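LacI family sugar-binding transcriptional regulator (Enterococcus faecalis V583, PDB 4RK0) binds ribose in a cleft between two lobes and probably regulates transcription by binding DNA, as sugar-responsive repressors of the LacI family do. Local coordinates at residues A[18-22]-A[213-217]; A[129-133]-A[184-189]; A[230-236]-A[259-263]. All coordinates share one frame. Residues are numbered along the deposited sequence.

Interaction 1 of 3, residues A[18-22]-A[213-217]; sequences TNPFF and YDNVD. With RIB (alpha-D-ribofuranose), chain E.
Val216, Phe21 and Asp214 carry most of this buried contact, where helix 20-35 of one lobe begins against the irregular loop after strand 209-211 of the other. Residues 20-22 are helical and Asn19 is the N-cap, its OD1 accepting from Phe21 N at 2.8 Å. The nearest CA atoms across the segments are those of Phe21 and Val216, 6.2 Å apart. Compact, branched Val216 (chi1 m) sets CG1 3.9 Å from Phe21 N and CB 4.1 Å from Pro20 CB. Phe21 (chi1 t, chi2 82°) lays one ring face over the ribose, CE2 3.4 Å from RIB C2. Asp214 (chi1 m) accepts from RIB O3 through OD1 (2.6 Å) and from RIB O5 through OD2 (2.3 Å, very short). One water donates to Asn19 OD1 (3.2 Å) and Asp214 OD2 (2.8 Å) and bonds RIB O5 (3.1 Å). Aromatic face plus carboxylate is classic sugar recognition; apolar packing, water and ribose join the lobes, consistent with a cleft closed around its ligand.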
loop_
_atom_site.group_PDB
_atom_site.type_symbol
_atom_site.label_atom_id
_atom_site.label_comp_id
_atom_site.label_asym_id
_atom_site.label_seq_id
_atom_site.Cartn_x
_atom_site.Cartn_y
_atom_site.Cartn_z
ATOM N N THR A 18 2.248 1.074 -4.367
ATOM C CA THR A 18 2.613 1.611 -3.064
ATOM C C THR A 18 1.618 2.660 -2.601
ATOM O O THR A 18 1.492 2.899 -1.400
ATOM C CB THR A 18 3.990 2.256 -3.094
ATOM O OG1 THR A 18 4.054 3.172 -4.182
ATOM C CG2 THR A 18 5.059 1.210 -3.266
ATOM N N ASN A 19 0.909 3.284 -3.546
ATOM C CA ASN A 19 -0.112 4.244 -3.194
ATOM C C ASN A 19 -1.292 3.401 -2.702
ATOM O O ASN A 19 -1.795 2.539 -3.439
ATOM C CB ASN A 19 -0.502 5.045 -4.418
ATOM C CG ASN A 19 -1.614 6.021 -4.160
ATOM O OD1 ASN A 19 -2.335 5.965 -3.170
ATOM N ND2 ASN A 19 -1.773 6.929 -5.091
ATOM N N PRO A 20 -1.699 3.587 -1.450
ATOM C CA PRO A 20 -2.839 2.788 -0.934
ATOM C C PRO A 20 -4.065 2.831 -1.863
ATOM O O PRO A 20 -4.853 1.893 -1.861
ATOM C CB PRO A 20 -3.178 3.437 0.416
ATOM C CG PRO A 20 -2.092 4.383 0.713
ATOM C CD PRO A 20 -1.220 4.593 -0.485
ATOM N N PHE A 21 -4.240 3.918 -2.625
ATOM C CA PHE A 21 -5.319 3.972 -3.612
ATOM C C PHE A 21 -5.278 2.791 -4.564
ATOM O O PHE A 21 -6.312 2.131 -4.778
ATOM C CB PHE A 21 -5.309 5.283 -4.399
ATOM C CG PHE A 21 -6.380 5.356 -5.439
ATOM C CD1 PHE A 21 -7.651 5.721 -5.085
ATOM C CD2 PHE A 21 -6.124 5.001 -6.745
ATOM C CE1 PHE A 21 -8.672 5.771 -6.021
ATOM C CE2 PHE A 21 -7.141 5.014 -7.681
ATOM C CZ PHE A 21 -8.430 5.422 -7.306
ATOM N N PHE A 22 -4.128 2.523 -5.172
ATOM C CA PHE A 22 -4.053 1.467 -6.192
ATOM C C PHE A 22 -4.003 0.100 -5.564
ATOM O O PHE A 22 -4.463 -0.857 -6.144
ATOM C CB PHE A 22 -2.879 1.660 -7.113
ATOM C CG PHE A 22 -3.022 2.866 -7.983
ATOM C CD1 PHE A 22 -4.033 2.938 -8.918
ATOM C CD2 PHE A 22 -2.224 3.964 -7.789
ATOM C CE1 PHE A 22 -4.185 4.067 -9.671
ATOM C CE2 PHE A 22 -2.348 5.067 -8.552
ATOM C CZ PHE A 22 -3.342 5.129 -9.500
ATOM N N TYR A 213 -7.446 14.386 -1.398
ATOM C CA TYR A 213 -8.273 13.661 -2.318
ATOM C C TYR A 213 -7.969 12.146 -2.311
ATOM O O TYR A 213 -6.819 11.722 -2.475
ATOM C CB TYR A 213 -8.098 14.253 -3.710
ATOM C CG TYR A 213 -9.298 14.078 -4.623
ATOM C CD1 TYR A 213 -9.599 12.838 -5.193
ATOM C CD2 TYR A 213 -10.114 15.153 -4.951
ATOM C CE1 TYR A 213 -10.704 12.677 -6.029
ATOM C CE2 TYR A 213 -11.187 14.996 -5.832
ATOM C CZ TYR A 213 -11.479 13.744 -6.347
ATOM O OH TYR A 213 -12.572 13.551 -7.186
ATOM N N ASP A 214 -9.018 11.364 -2.099
ATOM C CA ASP A 214 -9.083 9.889 -2.234
ATOM C C ASP A 214 -9.809 9.232 -1.064
ATOM O O ASP A 214 -10.556 8.274 -1.242
ATOM C CB ASP A 214 -7.745 9.172 -2.354
ATOM C CG ASP A 214 -7.040 9.367 -3.706
ATOM O OD1 ASP A 214 -7.698 9.739 -4.706
ATOM O OD2 ASP A 214 -5.827 9.025 -3.774
ATOM N N ASN A 215 -9.503 9.707 0.123
ATOM C CA ASN A 215 -9.911 9.078 1.362
ATOM C C ASN A 215 -9.289 7.741 1.584
ATOM O O ASN A 215 -9.955 6.797 1.961
ATOM C CB ASN A 215 -11.413 8.985 1.477
ATOM C CG ASN A 215 -11.874 8.642 2.892
ATOM O OD1 ASN A 215 -11.304 9.102 3.854
ATOM N ND2 ASN A 215 -12.898 7.822 3.001
ATOM N N VAL A 216 -7.977 7.684 1.437
ATOM C CA VAL A 216 -7.261 6.444 1.705
ATOM C C VAL A 216 -7.334 6.217 3.232
ATOM O O VAL A 216 -7.684 7.111 3.992
ATOM C CB VAL A 216 -5.792 6.466 1.198
ATOM C CG1 VAL A 216 -5.723 6.644 -0.332
ATOM C CG2 VAL A 216 -4.971 7.551 1.874
ATOM N N ASP A 217 -7.011 5.023 3.669
ATOM C CA ASP A 217 -7.272 4.653 5.069
ATOM C C ASP A 217 -6.461 5.492 6.045
ATOM O O ASP A 217 -6.962 5.867 7.120
ATOM C CB ASP A 217 -7.034 3.152 5.271
ATOM C CG ASP A 217 -8.314 2.345 5.136
ATOM O OD1 ASP A 217 -9.341 2.765 5.710
ATOM O OD2 ASP A 217 -8.301 1.295 4.463
HETATM O O5 RIB E . -4.052 8.914 -5.263
HETATM C C5 RIB E . -3.596 8.370 -6.492
HETATM C C4 RIB E . -4.228 9.189 -7.531
HETATM O O4 RIB E . -3.782 8.887 -8.878
HETATM C C3 RIB E . -5.659 8.806 -7.208
HETATM O O3 RIB E . -6.240 10.055 -6.829
HETATM C C2 RIB E . -6.083 8.142 -8.521
HETATM O O2 RIB E . -7.327 8.619 -8.970
HETATM C C1 RIB E . -4.912 8.271 -9.512
HETATM O O1 RIB E . -5.316 8.818 -10.755
HETATM O O HOH W 1 -3.491 8.801 -2.207
#

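Interaction 2 of 3, residues A[129-133]-A[184-189]; sequences IVVMP and AINDEI. With RIB (alpha-D-ribofuranose), chain E.
This is a parallel strand pairing that runs into a helix N-terminus, buried in the parallel sheet of one lobe, where strand 127-132 neighbours strand 181-184. Val131 pairs with Ala184 (CA-CA 5.0 Å), and Ile185 N donates to Val131 O at 3.0 Å. Residues 129-132 are extended; after Ala184 the chain leaves the sheet, with Ile185 at phi/psi -74/-12, and enters helix 187-199. Ile185 (chi1 -136°, between wells, chi2 p) covers the end of the neighbouring strand: CD1 lies 3.8 Å from Val130 CG1, CB 3.9 Å from Met132 CB, and CG2 3.9 Å from Pro133 CD. On the sheet face that bears Val131 and Ala184, Ile189 (chi1 m, chi2 t) returns from the first helical turn, its CG2 3.6 Å from Val131 CG1 (chi1 t). Branched aliphatic residues suit both the extended strand and the tight space beneath the helix. Asn186 (chi1 p) is the N-cap, OD1 accepting from Ile189 N at 2.9 Å, while ND2 donates to RIB O5 at 2.9 Å. Strand-to-helix junctions at the C-terminal ends of parallel strands commonly hold ligand sites. One amide thus both caps the helix and binds sugar, beside an apolar strand contact.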
loop_
_atom_site.group_PDB
_atom_site.type_symbol
_atom_site.label_atom_id
_atom_site.label_comp_id
_atom_site.label_asym_id
_atom_site.label_seq_id
_atom_site.Cartn_x
_atom_site.Cartn_y
_atom_site.Cartn_z
ATOM N N ILE A 129 -3.966 27.426 -2.521
ATOM C CA ILE A 129 -2.991 26.795 -3.364
ATOM C C ILE A 129 -3.545 25.452 -3.754
ATOM O O ILE A 129 -4.118 24.759 -2.916
ATOM C CB ILE A 129 -1.666 26.526 -2.616
ATOM C CG1 ILE A 129 -1.040 27.797 -2.052
ATOM C CG2 ILE A 129 -0.724 25.784 -3.531
ATOM C CD1 ILE A 129 -0.260 28.592 -3.064
ATOM N N VAL A 130 -3.362 25.077 -5.010
ATOM C CA VAL A 130 -3.632 23.726 -5.452
ATOM C C VAL A 130 -2.298 23.079 -5.750
ATOM O O VAL A 130 -1.490 23.620 -6.515
ATOM C CB VAL A 130 -4.520 23.677 -6.713
ATOM C CG1 VAL A 130 -4.755 22.226 -7.125
ATOM C CG2 VAL A 130 -5.837 24.378 -6.469
ATOM N N VAL A 131 -2.033 21.931 -5.129
ATOM C CA VAL A 131 -0.745 21.275 -5.292
ATOM C C VAL A 131 -0.975 20.027 -6.110
ATOM O O VAL A 131 -1.762 19.125 -5.714
ATOM C CB VAL A 131 -0.116 20.879 -3.925
ATOM C CG1 VAL A 131 1.232 20.211 -4.132
ATOM C CG2 VAL A 131 0.033 22.071 -3.013
ATOM N N MET A 132 -0.295 19.950 -7.248
ATOM C CA MET A 132 -0.566 18.877 -8.227
ATOM C C MET A 132 0.619 18.602 -9.141
ATOM O O MET A 132 1.516 19.417 -9.193
ATOM C CB MET A 132 -1.800 19.271 -9.047
ATOM C CG MET A 132 -1.627 20.421 -10.040
ATOM S SD MET A 132 -3.272 20.841 -10.724
ATOM C CE MET A 132 -3.618 19.400 -11.714
ATOM N N PRO A 133 0.622 17.464 -9.874
ATOM C CA PRO A 133 1.734 17.176 -10.760
ATOM C C PRO A 133 1.657 17.960 -12.041
ATOM O O PRO A 133 0.574 18.412 -12.402
ATOM C CB PRO A 133 1.612 15.673 -11.051
ATOM C CG PRO A 133 0.171 15.356 -10.845
ATOM C CD PRO A 133 -0.402 16.402 -9.920
ATOM N N ALA A 184 -4.723 19.579 -1.844
ATOM C CA ALA A 184 -3.763 18.609 -2.282
ATOM C C ALA A 184 -4.475 17.644 -3.207
ATOM O O ALA A 184 -5.493 17.071 -2.830
ATOM C CB ALA A 184 -3.173 17.864 -1.105
ATOM N N ILE A 185 -3.941 17.450 -4.411
ATOM C CA ILE A 185 -4.700 16.740 -5.439
ATOM C C ILE A 185 -4.769 15.247 -5.187
ATOM O O ILE A 185 -5.558 14.552 -5.811
ATOM C CB ILE A 185 -4.197 17.093 -6.857
ATOM C CG1 ILE A 185 -5.355 17.350 -7.797
ATOM C CG2 ILE A 185 -3.298 16.022 -7.391
ATOM C CD1 ILE A 185 -5.997 18.676 -7.580
ATOM N N ASN A 186 -3.956 14.743 -4.260
ATOM C CA ASN A 186 -4.232 13.436 -3.677
ATOM C C ASN A 186 -3.778 13.390 -2.216
ATOM O O ASN A 186 -3.069 14.302 -1.749
ATOM C CB ASN A 186 -3.723 12.257 -4.498
ATOM C CG ASN A 186 -2.245 11.990 -4.344
ATOM O OD1 ASN A 186 -1.462 12.851 -3.943
ATOM N ND2 ASN A 186 -1.852 10.777 -4.707
ATOM N N ASP A 187 -4.211 12.349 -1.510
ATOM C CA ASP A 187 -3.919 12.227 -0.070
ATOM C C ASP A 187 -2.408 12.060 0.163
ATOM O O ASP A 187 -1.872 12.589 1.134
ATOM C CB ASP A 187 -4.710 11.098 0.586
ATOM C CG ASP A 187 -6.226 11.403 0.711
ATOM O OD1 ASP A 187 -6.622 12.572 0.705
ATOM O OD2 ASP A 187 -6.995 10.449 0.830
ATOM N N GLU A 188 -1.717 11.352 -0.705
ATOM C CA GLU A 188 -0.259 11.215 -0.559
ATOM C C GLU A 188 0.457 12.575 -0.593
ATOM O O GLU A 188 1.320 12.849 0.243
ATOM C CB GLU A 188 0.307 10.281 -1.639
ATOM C CG GLU A 188 -0.107 8.832 -1.460
ATOM C CD GLU A 188 0.954 7.839 -1.918
ATOM O OE1 GLU A 188 1.554 8.032 -2.993
ATOM O OE2 GLU A 188 1.191 6.843 -1.209
ATOM N N ILE A 189 0.094 13.452 -1.528
ATOM C CA ILE A 189 0.616 14.823 -1.473
ATOM C C ILE A 189 0.324 15.503 -0.133
ATOM O O ILE A 189 1.185 16.211 0.410
ATOM C CB ILE A 189 0.056 15.694 -2.600
ATOM C CG1 ILE A 189 0.664 15.214 -3.909
ATOM C CG2 ILE A 189 0.379 17.162 -2.372
ATOM C CD1 ILE A 189 0.178 15.942 -5.158
HETATM O O5 RIB E . -4.052 8.914 -5.263
HETATM C C5 RIB E . -3.596 8.370 -6.492
HETATM C C4 RIB E . -4.228 9.189 -7.531
HETATM O O4 RIB E . -3.782 8.887 -8.878
HETATM C C3 RIB E . -5.659 8.806 -7.208
HETATM O O3 RIB E . -6.240 10.055 -6.829
HETATM C C2 RIB E . -6.083 8.142 -8.521
HETATM O O2 RIB E . -7.327 8.619 -8.970
HETATM C C1 RIB E . -4.912 8.271 -9.512
HETATM O O1 RIB E . -5.316 8.818 -10.755
#

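Interaction 3 of 3, residues A[230-236]-A[259-263]; sequences AQPVFQL and TLPVQ. With RIB (alpha-D-ribofuranose), chain E.
Leu260 (chi1 m, chi2 t) spreads over Pro232 and the first turn of helix 233-249: its CB is 3.9 Å from Pro232 CG, CD1 3.8 Å from Leu236 CA, and CD2 3.9 Å from Gln235 NE2. Farther along, Ala230 and Gln263 form an antiparallel hydrogen-bonded pair, CA-CA 5.4 Å; Ala230 N donates to Gln263 O at 2.7 Å, and the return bond from Gln263 N to Ala230 O is weak at 3.4 Å. Pro232 centres an inverse gamma turn (phi/psi -86/72) that swings the chain from strand to helix, at the N-cap, where lacking an amide hydrogen costs no helical bond. Val262 CA makes a CA-H...O contact with Ala230 O at 3.3 Å. The CA-to-CB bond of Gln231 points away from this pairing, and its long side chain lets NE2 donate to RIB O2 at 3.1 Å and bond Asp214, while OE1 is hydrogen-bonded to Thr107. The arrangement belongs to the interlobe connections of the periplasmic-binding-protein-like fold, here contributing to the sugar pocket.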
loop_
_atom_site.group_PDB
_atom_site.type_symbol
_atom_site.label_atom_id
_atom_site.label_comp_id
_atom_site.label_asym_id
_atom_site.label_seq_id
_atom_site.Cartn_x
_atom_site.Cartn_y
_atom_site.Cartn_z
ATOM N N ALA A 230 -13.723 11.588 -0.981
ATOM C CA ALA A 230 -13.665 10.152 -1.045
ATOM C C ALA A 230 -14.011 9.611 -2.435
ATOM O O ALA A 230 -15.067 9.901 -2.974
ATOM C CB ALA A 230 -14.618 9.508 -0.024
ATOM N N GLN A 231 -13.109 8.804 -2.971
ATOM C CA GLN A 231 -13.380 7.966 -4.143
ATOM C C GLN A 231 -13.738 6.569 -3.681
ATOM O O GLN A 231 -13.105 6.067 -2.781
ATOM C CB GLN A 231 -12.138 7.811 -5.026
ATOM C CG GLN A 231 -11.656 9.094 -5.694
ATOM C CD GLN A 231 -10.754 8.780 -6.858
ATOM O OE1 GLN A 231 -11.196 8.170 -7.845
ATOM N NE2 GLN A 231 -9.474 9.136 -6.744
ATOM N N PRO A 232 -14.716 5.922 -4.342
ATOM C CA PRO A 232 -15.138 4.578 -3.982
ATOM C C PRO A 232 -14.282 3.539 -4.658
ATOM O O PRO A 232 -14.734 2.868 -5.588
ATOM C CB PRO A 232 -16.602 4.533 -4.464
ATOM C CG PRO A 232 -16.641 5.478 -5.628
ATOM C CD PRO A 232 -15.657 6.575 -5.276
ATOM N N VAL A 233 -13.045 3.426 -4.192
ATOM C CA VAL A 233 -11.999 2.709 -4.924
ATOM C C VAL A 233 -12.160 1.227 -4.914
ATOM O O VAL A 233 -11.904 0.581 -5.934
ATOM C CB VAL A 233 -10.518 3.100 -4.535
ATOM C CG1 VAL A 233 -10.183 2.824 -3.065
ATOM C CG2 VAL A 233 -9.534 2.424 -5.463
ATOM N N PHE A 234 -12.610 0.667 -3.791
ATOM C CA PHE A 234 -12.870 -0.782 -3.730
ATOM C C PHE A 234 -13.934 -1.104 -4.745
ATOM O O PHE A 234 -13.779 -2.027 -5.562
ATOM C CB PHE A 234 -13.350 -1.217 -2.330
ATOM C CG PHE A 234 -13.425 -2.682 -2.170
ATOM C CD1 PHE A 234 -12.274 -3.402 -2.058
ATOM C CD2 PHE A 234 -14.625 -3.355 -2.225
ATOM C CE1 PHE A 234 -12.305 -4.786 -1.917
ATOM C CE2 PHE A 234 -14.676 -4.740 -2.076
ATOM C CZ PHE A 234 -13.518 -5.454 -1.920
ATOM N N GLN A 235 -14.994 -0.299 -4.714
ATOM C CA GLN A 235 -16.113 -0.471 -5.628
ATOM C C GLN A 235 -15.728 -0.200 -7.068
ATOM O O GLN A 235 -16.258 -0.827 -7.968
ATOM C CB GLN A 235 -17.256 0.447 -5.236
ATOM C CG GLN A 235 -18.509 0.273 -6.097
ATOM C CD GLN A 235 -19.513 1.382 -5.865
ATOM O OE1 GLN A 235 -19.409 2.143 -4.910
ATOM N NE2 GLN A 235 -20.490 1.473 -6.738
ATOM N N LEU A 236 -14.825 0.748 -7.295
ATOM C CA LEU A 236 -14.278 0.960 -8.638
ATOM C C LEU A 236 -13.584 -0.300 -9.154
ATOM O O LEU A 236 -13.813 -0.684 -10.313
ATOM C CB LEU A 236 -13.292 2.137 -8.610
ATOM C CG LEU A 236 -12.551 2.478 -9.886
ATOM C CD1 LEU A 236 -13.507 2.770 -11.022
ATOM C CD2 LEU A 236 -11.606 3.652 -9.563
ATOM N N THR A 259 -19.720 6.367 -14.551
ATOM C CA THR A 259 -19.059 7.242 -13.595
ATOM C C THR A 259 -19.585 7.013 -12.185
ATOM O O THR A 259 -20.773 7.165 -11.937
ATOM C CB THR A 259 -19.291 8.699 -13.989
ATOM O OG1 THR A 259 -18.774 8.882 -15.300
ATOM C CG2 THR A 259 -18.583 9.663 -13.046
ATOM N N LEU A 260 -18.695 6.673 -11.254
ATOM C CA LEU A 260 -19.056 6.515 -9.846
ATOM C C LEU A 260 -18.913 7.853 -9.121
ATOM O O LEU A 260 -17.964 8.645 -9.414
ATOM C CB LEU A 260 -18.196 5.425 -9.182
ATOM C CG LEU A 260 -18.199 4.026 -9.808
ATOM C CD1 LEU A 260 -17.403 3.062 -8.945
ATOM C CD2 LEU A 260 -19.597 3.478 -10.013
ATOM N N PRO A 261 -19.821 8.128 -8.172
ATOM C CA PRO A 261 -19.840 9.389 -7.460
ATOM C C PRO A 261 -18.755 9.503 -6.373
ATOM O O PRO A 261 -18.167 8.518 -5.986
ATOM C CB PRO A 261 -21.228 9.390 -6.814
ATOM C CG PRO A 261 -21.426 7.961 -6.472
ATOM C CD PRO A 261 -20.862 7.208 -7.653
ATOM N N VAL A 262 -18.483 10.728 -5.970
ATOM C CA VAL A 262 -17.540 11.022 -4.879
ATOM C C VAL A 262 -18.255 11.874 -3.825
ATOM O O VAL A 262 -19.302 12.460 -4.109
ATOM C CB VAL A 262 -16.262 11.745 -5.402
ATOM C CG1 VAL A 262 -15.557 10.888 -6.432
ATOM C CG2 VAL A 262 -16.542 13.129 -5.949
ATOM N N GLN A 263 -17.695 11.975 -2.618
ATOM C CA GLN A 263 -18.253 12.880 -1.589
ATOM C C GLN A 263 -17.174 13.431 -0.674
ATOM O O GLN A 263 -16.091 12.816 -0.523
ATOM C CB GLN A 263 -19.271 12.126 -0.753
ATOM C CG GLN A 263 -18.645 11.074 0.107
ATOM C CD GLN A 263 -19.685 10.216 0.787
ATOM O OE1 GLN A 263 -20.693 10.722 1.274
ATOM N NE2 GLN A 263 -19.448 8.914 0.821
HETATM O O5 RIB E . -4.052 8.914 -5.263
HETATM C C5 RIB E . -3.596 8.370 -6.492
HETATM C C4 RIB E . -4.228 9.189 -7.531
HETATM O O4 RIB E . -3.782 8.887 -8.878
HETATM C C3 RIB E . -5.659 8.806 -7.208
HETATM O O3 RIB E . -6.240 10.055 -6.829
HETATM C C2 RIB E . -6.083 8.142 -8.521
HETATM O O2 RIB E . -7.327 8.619 -8.970
HETATM C C1 RIB E . -4.912 8.271 -9.512
HETATM O O1 RIB E . -5.316 8.818 -10.755
#

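All three contacts touch the ribose, yet from different parts of the fold. Interaction 2 is the most regular, a buried aliphatic junction within one lobe; interaction 1 is also buried but spans the cleft, relying on apolar packing, ligand and water where interaction 2 has a direct backbone bond. Interaction 3 is only partly buried, with exposed Gln235, Pro261 and Gln263. Helix 187-199 begins in interaction 2 and carries Asp187, whose OD2 is hydrogen-bonded to Val216 N (3.0 Å) of interaction 1. The loop of interaction 1 leads to strand 228-230, whose last residue, Ala230, opens interaction 3; Asp214 OD1 also meets Gln231 NE2 (2.8 Å). Interactions 2 and 3 do not touch, their nearest atoms being about 7 Å apart.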